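Local coordinates for aminoglycoside 3'-phosphotransferase AphA1-IAB (Acinetobacter baumannii, PDB 4GKH), which transfers a phosphate group to the 3'-hydroxyl of kanamycin and structurally related aminoglycosides, making the bacterium resistant to these antibiotics, at residues C140-D145 / R220-A224; D225-A231 / K261-L266. All blocks are in the same frame, centred on the assembly; numbering follows the deposited sequence.

Interaction 1 of 2, residues C140-D145 / R220-A224. With KAN (kanamycin a), chain M.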
ATOM      1  N   CYS A 140       3.177  13.357  11.943  1.00 30.76           N
ATOM      2  CA  CYS A 140       3.359  11.922  11.698  1.00 32.05           C
ATOM      3  C   CYS A 140       4.430  11.262  12.570  1.00 26.87           C
ATOM      4  O   CYS A 140       5.604  11.618  12.484  1.00 35.20           O
ATOM      5  CB  CYS A 140       3.672  11.663  10.219  1.00 30.68           C
ATOM      6  SG  CYS A 140       3.778   9.882   9.818  1.00 33.05           S
ATOM      7  N   PRO A 141       4.019  10.307  13.428  1.00 32.78           N
ATOM      8  CA  PRO A 141       4.944   9.696  14.391  1.00 27.17           C
ATOM      9  C   PRO A 141       5.665   8.484  13.793  1.00 28.65           C
ATOM     10  O   PRO A 141       6.391   7.766  14.510  1.00 33.88           O
ATOM     11  CB  PRO A 141       4.006   9.245  15.518  1.00 31.94           C
ATOM     12  CG  PRO A 141       2.770   8.849  14.803  1.00 33.77           C
ATOM     13  CD  PRO A 141       2.646   9.802  13.605  1.00 31.58           C
ATOM     14  N   PHE A 142       5.484   8.250  12.499  1.00 27.16           N
ATOM     15  CA  PHE A 142       6.086   7.076  11.858  1.00 31.32           C
ATOM     16  C   PHE A 142       7.221   7.402  10.885  1.00 36.29           C
ATOM     17  O   PHE A 142       7.111   8.292  10.022  1.00 31.07           O
ATOM     18  CB  PHE A 142       5.020   6.224  11.148  1.00 32.65           C
ATOM     19  CG  PHE A 142       3.882   5.831  12.036  1.00 31.66           C
ATOM     20  CD1 PHE A 142       4.083   4.940  13.085  1.00 33.25           C
ATOM     21  CD2 PHE A 142       2.613   6.365  11.843  1.00 33.21           C
ATOM     22  CE1 PHE A 142       3.035   4.595  13.926  1.00 35.32           C
ATOM     23  CE2 PHE A 142       1.566   6.012  12.664  1.00 36.76           C
ATOM     24  CZ  PHE A 142       1.776   5.125  13.711  1.00 35.75           C
ATOM     25  N   ASN A 143       8.303   6.646  11.015  1.00 32.53           N
ATOM     26  CA  ASN A 143       9.471   6.788  10.157  1.00 29.03           C
ATOM     27  C   ASN A 143       9.472   5.692   9.115  1.00 30.57           C
ATOM     28  O   ASN A 143       9.549   4.516   9.471  1.00 30.31           O
ATOM     29  CB  ASN A 143      10.756   6.674  10.999  1.00 37.73           C
ATOM     30  CG  ASN A 143      12.009   6.514  10.145  1.00 41.71           C
ATOM     31  OD1 ASN A 143      12.131   7.120   9.073  1.00 33.36           O
ATOM     32  ND2 ASN A 143      12.946   5.689  10.613  1.00 29.94           N
ATOM     33  N   SER A 144       9.392   6.073   7.834  1.00 31.47           N
ATOM     34  CA  SER A 144       9.483   5.116   6.734  1.00 29.84           C
ATOM     35  C   SER A 144      10.587   5.500   5.748  1.00 27.92           C
ATOM     36  O   SER A 144      10.500   5.196   4.565  1.00 31.01           O
ATOM     37  CB  SER A 144       8.144   5.026   5.988  1.00 32.53           C
ATOM     38  OG  SER A 144       7.165   4.380   6.790  1.00 38.70           O
ATOM     39  N   ASP A 145      11.629   6.161   6.238  1.00 31.14           N
ATOM     40  CA  ASP A 145      12.625   6.712   5.340  1.00 35.69           C
ATOM     41  C   ASP A 145      13.504   5.654   4.701  1.00 36.65           C
ATOM     42  O   ASP A 145      13.418   4.456   5.025  1.00 29.80           O
ATOM     43  CB  ASP A 145      13.437   7.856   5.979  1.00 32.79           C
ATOM     44  CG  ASP A 145      14.413   7.396   7.057  1.00 36.63           C
ATOM     45  OD1 ASP A 145      14.707   6.180   7.188  1.00 34.52           O
ATOM     46  OD2 ASP A 145      14.907   8.293   7.787  1.00 42.24           O
ATOM     47  N   ARG A 220       2.593   0.247   5.862  1.00 29.68           N
ATOM     48  CA  ARG A 220       3.896   0.853   5.579  1.00 29.59           C
ATOM     49  C   ARG A 220       3.853   2.392   5.608  1.00 31.08           C
ATOM     50  O   ARG A 220       4.822   3.058   5.201  1.00 29.36           O
ATOM     51  CB  ARG A 220       4.432   0.349   4.217  1.00 32.37           C
ATOM     52  CG  ARG A 220       4.771  -1.167   4.203  1.00 38.70           C
ATOM     53  CD  ARG A 220       5.152  -1.733   2.795  1.00 41.44           C
ATOM     54  NE  ARG A 220       5.393  -3.179   2.901  1.00 49.06           N
ATOM     55  CZ  ARG A 220       5.086  -4.091   1.976  1.00 91.15           C
ATOM     56  NH1 ARG A 220       5.343  -5.377   2.213  1.00 55.11           N
ATOM     57  NH2 ARG A 220       4.530  -3.735   0.818  1.00 47.88           N
ATOM     58  N   VAL A 221       2.752   2.953   6.113  1.00 31.30           N
ATOM     59  CA  VAL A 221       2.642   4.413   6.275  1.00 34.72           C
ATOM     60  C   VAL A 221       3.772   5.012   7.118  1.00 31.40           C
ATOM     61  O   VAL A 221       4.111   4.489   8.182  1.00 28.87           O
ATOM     62  CB  VAL A 221       1.260   4.834   6.893  1.00 29.24           C
ATOM     63  CG1 VAL A 221       1.306   6.274   7.439  1.00 27.32           C
ATOM     64  CG2 VAL A 221       0.158   4.723   5.855  1.00 33.17           C
ATOM     65  N   GLY A 222       4.344   6.119   6.646  1.00 29.80           N
ATOM     66  CA  GLY A 222       5.316   6.864   7.427  1.00 31.35           C
ATOM     67  C   GLY A 222       5.962   7.954   6.604  1.00 29.97           C
ATOM     68  O   GLY A 222       5.687   8.071   5.404  1.00 28.62           O
ATOM     69  N   ILE A 223       6.798   8.772   7.244  1.00 29.03           N
ATOM     70  CA  ILE A 223       7.529   9.802   6.514  1.00 29.39           C
ATOM     71  C   ILE A 223       8.565   9.158   5.569  1.00 30.84           C
ATOM     72  O   ILE A 223       9.404   8.365   5.998  1.00 31.99           O
ATOM     73  CB  ILE A 223       8.209  10.798   7.460  1.00 29.79           C
ATOM     74  CG1 ILE A 223       7.156  11.505   8.340  1.00 34.97           C
ATOM     75  CG2 ILE A 223       9.034  11.809   6.647  1.00 31.50           C
ATOM     76  CD1 ILE A 223       7.742  12.371   9.471  1.00 38.69           C
ATOM     77  N   ALA A 224       8.490   9.503   4.287  1.00 31.23           N
ATOM     78  CA  ALA A 224       9.422   9.002   3.269  1.00 25.93           C
ATOM     79  C   ALA A 224       9.456   9.972   2.083  1.00 35.03           C
ATOM     80  O   ALA A 224       8.733  10.974   2.064  1.00 28.93           O
ATOM     81  CB  ALA A 224       9.014   7.605   2.825  1.00 27.29           C
TER
HETATM   82  C1  KAN M 301       3.177  -7.083  -4.652  1.00 34.40           C
HETATM   83  C2  KAN M 301       2.019  -6.393  -3.967  1.00 36.31           C
HETATM   84  C3  KAN M 301       2.375  -5.891  -2.580  1.00 37.91           C
HETATM   85  C4  KAN M 301       2.823  -7.088  -1.742  1.00 36.81           C
HETATM   86  C5  KAN M 301       4.031  -7.713  -2.412  1.00 34.69           C
HETATM   87  C6  KAN M 301       4.392  -8.909  -1.532  1.00 37.83           C
HETATM   88  C7  KAN M 301       6.940  -5.580  -8.047  1.00 34.32           C
HETATM   89  C8  KAN M 301       5.634  -6.269  -8.350  1.00 37.15           C
HETATM   90  C9  KAN M 301       4.644  -5.927  -7.215  1.00 38.19           C
HETATM   91  C10 KAN M 301       5.156  -6.447  -5.854  1.00 32.28           C
HETATM   92  C11 KAN M 301       6.482  -5.698  -5.571  1.00 30.06           C
HETATM   93  C12 KAN M 301       7.478  -6.025  -6.678  1.00 31.94           C
HETATM   94  C13 KAN M 301       4.323  -6.631 -10.400  1.00 40.87           C
HETATM   95  C14 KAN M 301       4.711  -6.341 -11.851  1.00 42.47           C
HETATM   96  C15 KAN M 301       4.429  -4.926 -12.302  1.00 46.36           C
HETATM   97  C16 KAN M 301       2.950  -4.657 -12.136  1.00 47.50           C
HETATM   98  C17 KAN M 301       2.630  -4.845 -10.657  1.00 47.17           C
HETATM   99  C18 KAN M 301       1.191  -4.421 -10.287  1.00 53.85           C
HETATM  100  N1  KAN M 301       5.566  -9.592  -2.087  1.00 36.92           N
HETATM  101  N2  KAN M 301       7.020  -6.162  -4.281  1.00 26.71           N
HETATM  102  N3  KAN M 301       7.858  -5.970  -9.141  1.00 35.48           N
HETATM  103  N4  KAN M 301       4.778  -4.771 -13.720  1.00 47.23           N
HETATM  104  O5  KAN M 301       3.656  -8.140  -3.747  1.00 35.63           O
HETATM  105  O6  KAN M 301       1.593  -5.290  -4.788  1.00 37.92           O
HETATM  106  O7  KAN M 301       1.202  -5.289  -2.015  1.00 42.26           O
HETATM  107  O8  KAN M 301       3.209  -6.660  -0.429  1.00 37.38           O
HETATM  108  O9  KAN M 301       4.228  -6.122  -4.798  1.00 32.63           O
HETATM  109  O10 KAN M 301       3.306  -6.389  -7.535  1.00 38.99           O
HETATM  110  O11 KAN M 301       5.215  -5.802  -9.657  1.00 37.14           O
HETATM  111  O12 KAN M 301       2.945  -6.209 -10.238  1.00 43.02           O
HETATM  112  O13 KAN M 301       6.092  -6.701 -11.969  1.00 42.83           O
HETATM  113  O14 KAN M 301       2.697  -3.310 -12.515  1.00 48.96           O
HETATM  114  O15 KAN M 301       1.039  -4.459  -8.841  1.00 55.87           O
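Ile223 lays its side chain along the backbone and CB of Cys140: its CD1 lies 3.8 Å from Cys140 O, and its CG1 4.0 Å from Cys140 CB. A branched aliphatic chain suits a place where it must cover backbone as well as side-chain atoms. The same residue makes both backbone hydrogen bonds of the contact, from Ile223 N to Phe142 O (2.8 Å, nearly straight) and from Ser144 N to Ile223 O (2.9 Å). Together they form an isolated beta bridge between Asn143 and Ile223, two loops joined for one step. Beside it a CB on Gly222, modelled on the backbone as it stands, would clash with Ser144 OG, which lies 3.2 Å from Gly222 CA, so the absence of a side chain suits this position. The backbone O of Ser144 also lies 3.3 Å from Ala224 CB, a small methyl group. At the other end of 220-224 the long Arg220 reaches away into the kanamycin pocket, where its NH2 makes a weak hydrogen bond to KAN O8 (3.4 Å) and a weak, long ion pair with Asp199, probably the catalytic base. Asp145 caps helix 146-158 through Phe148 N, Phe142 makes a cation-pi contact with Arg72 of helix 61-76, and Gly222 and Ala224 pair with strand 193-196.

Interaction 2 of 2, residues D225-A231 / K261-L266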
ATOM      1  N   ASP A 225      10.302   9.704   1.096  1.00 32.36           N
ATOM      2  CA  ASP A 225      10.339  10.577  -0.086  1.00 31.47           C
ATOM      3  C   ASP A 225       9.016  10.422  -0.849  1.00 28.62           C
ATOM      4  O   ASP A 225       8.463   9.328  -0.889  1.00 30.12           O
ATOM      5  CB  ASP A 225      11.528  10.214  -0.989  1.00 30.05           C
ATOM      6  CG  ASP A 225      11.687  11.173  -2.151  1.00 34.78           C
ATOM      7  OD1 ASP A 225      11.036  10.951  -3.195  1.00 39.04           O
ATOM      8  OD2 ASP A 225      12.448  12.152  -2.013  1.00 37.36           O
ATOM      9  N   ARG A 226       8.515  11.497  -1.469  1.00 31.68           N
ATOM     10  CA  ARG A 226       7.232  11.398  -2.189  1.00 26.98           C
ATOM     11  C   ARG A 226       7.257  10.356  -3.322  1.00 33.04           C
ATOM     12  O   ARG A 226       6.223   9.803  -3.686  1.00 29.78           O
ATOM     13  CB  ARG A 226       6.754  12.772  -2.697  1.00 29.06           C
ATOM     14  CG  ARG A 226       7.635  13.430  -3.742  1.00 34.11           C
ATOM     15  CD  ARG A 226       7.098  14.817  -4.163  1.00 39.07           C
ATOM     16  NE  ARG A 226       7.418  15.872  -3.205  1.00 42.36           N
ATOM     17  CZ  ARG A 226       6.519  16.592  -2.531  1.00 56.22           C
ATOM     18  NH1 ARG A 226       5.223  16.391  -2.698  1.00 40.56           N
ATOM     19  NH2 ARG A 226       6.921  17.526  -1.680  1.00 41.92           N
ATOM     20  N   TYR A 227       8.436  10.062  -3.862  1.00 33.18           N
ATOM     21  CA  TYR A 227       8.533   9.057  -4.931  1.00 28.59           C
ATOM     22  C   TYR A 227       8.280   7.612  -4.464  1.00 33.62           C
ATOM     23  O   TYR A 227       8.124   6.706  -5.284  1.00 30.18           O
ATOM     24  CB  TYR A 227       9.868   9.174  -5.680  1.00 28.65           C
ATOM     25  CG  TYR A 227       9.873  10.264  -6.734  1.00 28.73           C
ATOM     26  CD1 TYR A 227       9.916  11.609  -6.375  1.00 36.77           C
ATOM     27  CD2 TYR A 227       9.848   9.945  -8.092  1.00 29.96           C
ATOM     28  CE1 TYR A 227       9.911  12.614  -7.336  1.00 36.72           C
ATOM     29  CE2 TYR A 227       9.848  10.940  -9.060  1.00 31.01           C
ATOM     30  CZ  TYR A 227       9.885  12.273  -8.676  1.00 35.08           C
ATOM     31  OH  TYR A 227       9.896  13.257  -9.645  1.00 35.89           O
ATOM     32  N   GLN A 228       8.232   7.383  -3.154  1.00 29.06           N
ATOM     33  CA  GLN A 228       7.822   6.066  -2.665  1.00 29.03           C
ATOM     34  C   GLN A 228       6.427   5.718  -3.170  1.00 37.49           C
ATOM     35  O   GLN A 228       6.154   4.579  -3.539  1.00 33.07           O
ATOM     36  CB  GLN A 228       7.817   6.013  -1.129  1.00 30.00           C
ATOM     37  CG  GLN A 228       7.144   4.738  -0.571  1.00 32.58           C
ATOM     38  CD  GLN A 228       7.867   3.461  -0.994  1.00 33.79           C
ATOM     39  OE1 GLN A 228       9.057   3.488  -1.309  1.00 32.96           O
ATOM     40  NE2 GLN A 228       7.144   2.334  -1.007  1.00 31.27           N
ATOM     41  N   ASP A 229       5.540   6.705  -3.187  1.00 29.40           N
ATOM     42  CA  ASP A 229       4.165   6.468  -3.625  1.00 25.11           C
ATOM     43  C   ASP A 229       4.039   6.642  -5.128  1.00 30.42           C
ATOM     44  O   ASP A 229       3.355   5.865  -5.796  1.00 31.23           O
ATOM     45  CB  ASP A 229       3.186   7.403  -2.885  1.00 25.97           C
ATOM     46  CG  ASP A 229       3.039   7.036  -1.385  1.00 31.51           C
ATOM     47  OD1 ASP A 229       3.286   5.853  -1.022  1.00 29.01           O
ATOM     48  OD2 ASP A 229       2.675   7.935  -0.586  1.00 31.25           O
ATOM     49  N   LEU A 230       4.697   7.667  -5.653  1.00 29.29           N
ATOM     50  CA  LEU A 230       4.636   7.932  -7.078  1.00 32.04           C
ATOM     51  C   LEU A 230       5.175   6.740  -7.872  1.00 36.65           C
ATOM     52  O   LEU A 230       4.600   6.380  -8.896  1.00 31.56           O
ATOM     53  CB  LEU A 230       5.411   9.196  -7.426  1.00 30.88           C
ATOM     54  CG  LEU A 230       4.806  10.532  -6.995  1.00 36.54           C
ATOM     55  CD1 LEU A 230       5.889  11.599  -7.029  1.00 33.44           C
ATOM     56  CD2 LEU A 230       3.624  10.910  -7.908  1.00 33.24           C
ATOM     57  N   ALA A 231       6.252   6.116  -7.392  1.00 31.40           N
ATOM     58  CA  ALA A 231       6.907   5.051  -8.167  1.00 29.42           C
ATOM     59  C   ALA A 231       6.014   3.833  -8.310  1.00 28.68           C
ATOM     60  O   ALA A 231       5.882   3.249  -9.394  1.00 30.05           O
ATOM     61  CB  ALA A 231       8.245   4.643  -7.529  1.00 31.11           C
ATOM     62  N   LYS A 261      15.159   8.979  -8.775  1.00 37.20           N
ATOM     63  CA  LYS A 261      14.341   8.667  -7.613  1.00 35.29           C
ATOM     64  C   LYS A 261      13.261   7.665  -7.977  1.00 38.11           C
ATOM     65  O   LYS A 261      12.900   6.805  -7.178  1.00 33.13           O
ATOM     66  CB  LYS A 261      13.718   9.932  -6.998  1.00 34.72           C
ATOM     67  CG  LYS A 261      14.730  10.831  -6.302  1.00 39.29           C
ATOM     68  CD  LYS A 261      14.100  11.585  -5.125  1.00 41.83           C
ATOM     69  CE  LYS A 261      13.228  12.723  -5.548  1.00 60.22           C
ATOM     70  NZ  LYS A 261      12.958  13.599  -4.378  1.00 54.87           N
ATOM     71  N   LEU A 262      12.758   7.761  -9.202  1.00 36.92           N
ATOM     72  CA  LEU A 262      11.770   6.797  -9.664  1.00 27.70           C
ATOM     73  C   LEU A 262      12.383   5.384  -9.648  1.00 33.31           C
ATOM     74  O   LEU A 262      11.824   4.440  -9.067  1.00 33.94           O
ATOM     75  CB  LEU A 262      11.325   7.168 -11.086  1.00 34.36           C
ATOM     76  CG  LEU A 262      10.224   6.342 -11.754  1.00 43.41           C
ATOM     77  CD1 LEU A 262       9.013   6.264 -10.873  1.00 35.20           C
ATOM     78  CD2 LEU A 262       9.855   6.951 -13.113  1.00 51.61           C
ATOM     79  N   GLN A 263      13.546   5.261 -10.267  1.00 36.38           N
ATOM     80  CA  GLN A 263      14.207   3.968 -10.404  1.00 30.40           C
ATOM     81  C   GLN A 263      14.578   3.419  -9.034  1.00 33.76           C
ATOM     82  O   GLN A 263      14.364   2.232  -8.746  1.00 36.82           O
ATOM     83  CB  GLN A 263      15.459   4.116 -11.266  1.00 39.72           C
ATOM     84  CG  GLN A 263      16.269   2.847 -11.397  1.00 53.41           C
ATOM     85  CD  GLN A 263      15.740   1.920 -12.472  1.00 83.35           C
ATOM     86  OE1 GLN A 263      14.539   1.890 -12.756  1.00 61.67           O
ATOM     87  NE2 GLN A 263      16.642   1.160 -13.087  1.00 90.27           N
ATOM     88  N   PHE A 264      15.123   4.276  -8.178  1.00 29.39           N
ATOM     89  CA  PHE A 264      15.432   3.829  -6.829  1.00 29.71           C
ATOM     90  C   PHE A 264      14.236   3.190  -6.120  1.00 38.32           C
ATOM     91  O   PHE A 264      14.353   2.105  -5.552  1.00 30.32           O
ATOM     92  CB  PHE A 264      16.048   4.925  -5.946  1.00 32.58           C
ATOM     93  CG  PHE A 264      16.220   4.484  -4.518  1.00 29.13           C
ATOM     94  CD1 PHE A 264      17.327   3.734  -4.147  1.00 35.03           C
ATOM     95  CD2 PHE A 264      15.235   4.755  -3.566  1.00 33.36           C
ATOM     96  CE1 PHE A 264      17.486   3.302  -2.833  1.00 30.37           C
ATOM     97  CE2 PHE A 264      15.379   4.308  -2.256  1.00 38.45           C
ATOM     98  CZ  PHE A 264      16.509   3.581  -1.895  1.00 34.47           C
ATOM     99  N   HIS A 265      13.086   3.849  -6.145  1.00 32.36           N
ATOM    100  CA  HIS A 265      11.944   3.349  -5.402  1.00 26.93           C
ATOM    101  C   HIS A 265      11.315   2.104  -6.012  1.00 29.44           C
ATOM    102  O   HIS A 265      10.798   1.247  -5.289  1.00 33.46           O
ATOM    103  CB  HIS A 265      10.907   4.461  -5.160  1.00 32.95           C
ATOM    104  CG  HIS A 265      11.357   5.476  -4.155  1.00 29.97           C
ATOM    105  ND1 HIS A 265      12.057   6.614  -4.507  1.00 28.95           N
ATOM    106  CD2 HIS A 265      11.268   5.491  -2.803  1.00 36.49           C
ATOM    107  CE1 HIS A 265      12.347   7.302  -3.415  1.00 38.03           C
ATOM    108  NE2 HIS A 265      11.880   6.643  -2.368  1.00 35.97           N
ATOM    109  N   LEU A 266      11.381   1.995  -7.337  1.00 33.41           N
ATOM    110  CA  LEU A 266      10.961   0.777  -8.034  1.00 28.12           C
ATOM    111  C   LEU A 266      11.847  -0.391  -7.608  1.00 32.53           C
ATOM    112  O   LEU A 266      11.373  -1.495  -7.336  1.00 33.53           O
ATOM    113  CB  LEU A 266      11.090   0.969  -9.541  1.00 26.46           C
ATOM    114  CG  LEU A 266      10.065   1.927 -10.150  1.00 41.90           C
ATOM    115  CD1 LEU A 266      10.396   2.206 -11.608  1.00 41.87           C
ATOM    116  CD2 LEU A 266       8.693   1.317 -10.009  1.00 45.19           C
TER
HETATM  117  O   HOH W   1      11.928   7.119   0.458  1.00 37.38           O
HETATM  118  O   HOH W   2       9.965   1.265  -2.548  1.00 32.01           O
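Lys261 stretches along the Tyr227 ring to reach Asp225, its NZ forming a 2.8 Å salt bridge with Asp225 OD2. Its bent path, with chi2 between wells at -149° and chi3 m, keeps the aliphatic part against the ring: Lys261 CB sits over one face, 4.1 Å from the centroid in a CH-pi contact, and Lys261 CE is 3.6 Å from Tyr227 CD1. Lysine suits this place because its methylenes can cover an aromatic surface while its amine meets a buried charge. Asp225, with chi1 t, uses its other oxygen to cap the turn into the helix, Tyr227 N donating to Asp225 OD1 (2.8 Å); OD2 also accepts from Asp192 N. The m rotamer of Tyr227 places its ring beside Lys261, and the hydroxyl binds Asp258 N. These two helices belong to the helical C-terminal lobe of the protein kinase-like fold, and their segments cross at -79° with axes 8.5 Å apart. Ala231 suits the crossing, its small CB meeting His265 CB at 3.6 Å and Leu262 CD1 at 3.8 Å. Leu262, chi1 t and chi2 p, turns its branched end onto that alanine. His265, chi1 m, folds back so that ND1 donates to Lys261 O (2.8 Å), while one ring face covers the backbone at Tyr227 and Gln228. Its NE2 shares water 1 (2.9 Å) with Asp225 N (3.1 Å from that water). Water 2 donates to Gln228 OE1 (2.7 Å) and to His265 O (2.9 Å), and Gln228 NE2 holds Gly198 O, next to Asp199.

How the interactions relate
From the N terminus, the chain passes helix 118-133 and enters 140-145, the first half of interaction 1. The 74 residues that follow include helices 146-158 and 176-184 and strands 193-196, 205-208 and 211-215; interaction 1 closes this long loop at 220-224. The next residue opens interaction 2, so the contacts stand in series, neither nested nor crossed, with centres about 14 Å apart. The second loop, 29 residues long, holds the rest of helix 227-237 and helix 242-252 before closing on helix 259-269. Continuous chain through 220-231 thus links the loop before helix 146-158 to the C-terminal helix pair, passing from kanamycin-binding Arg220 through short strand 224-225.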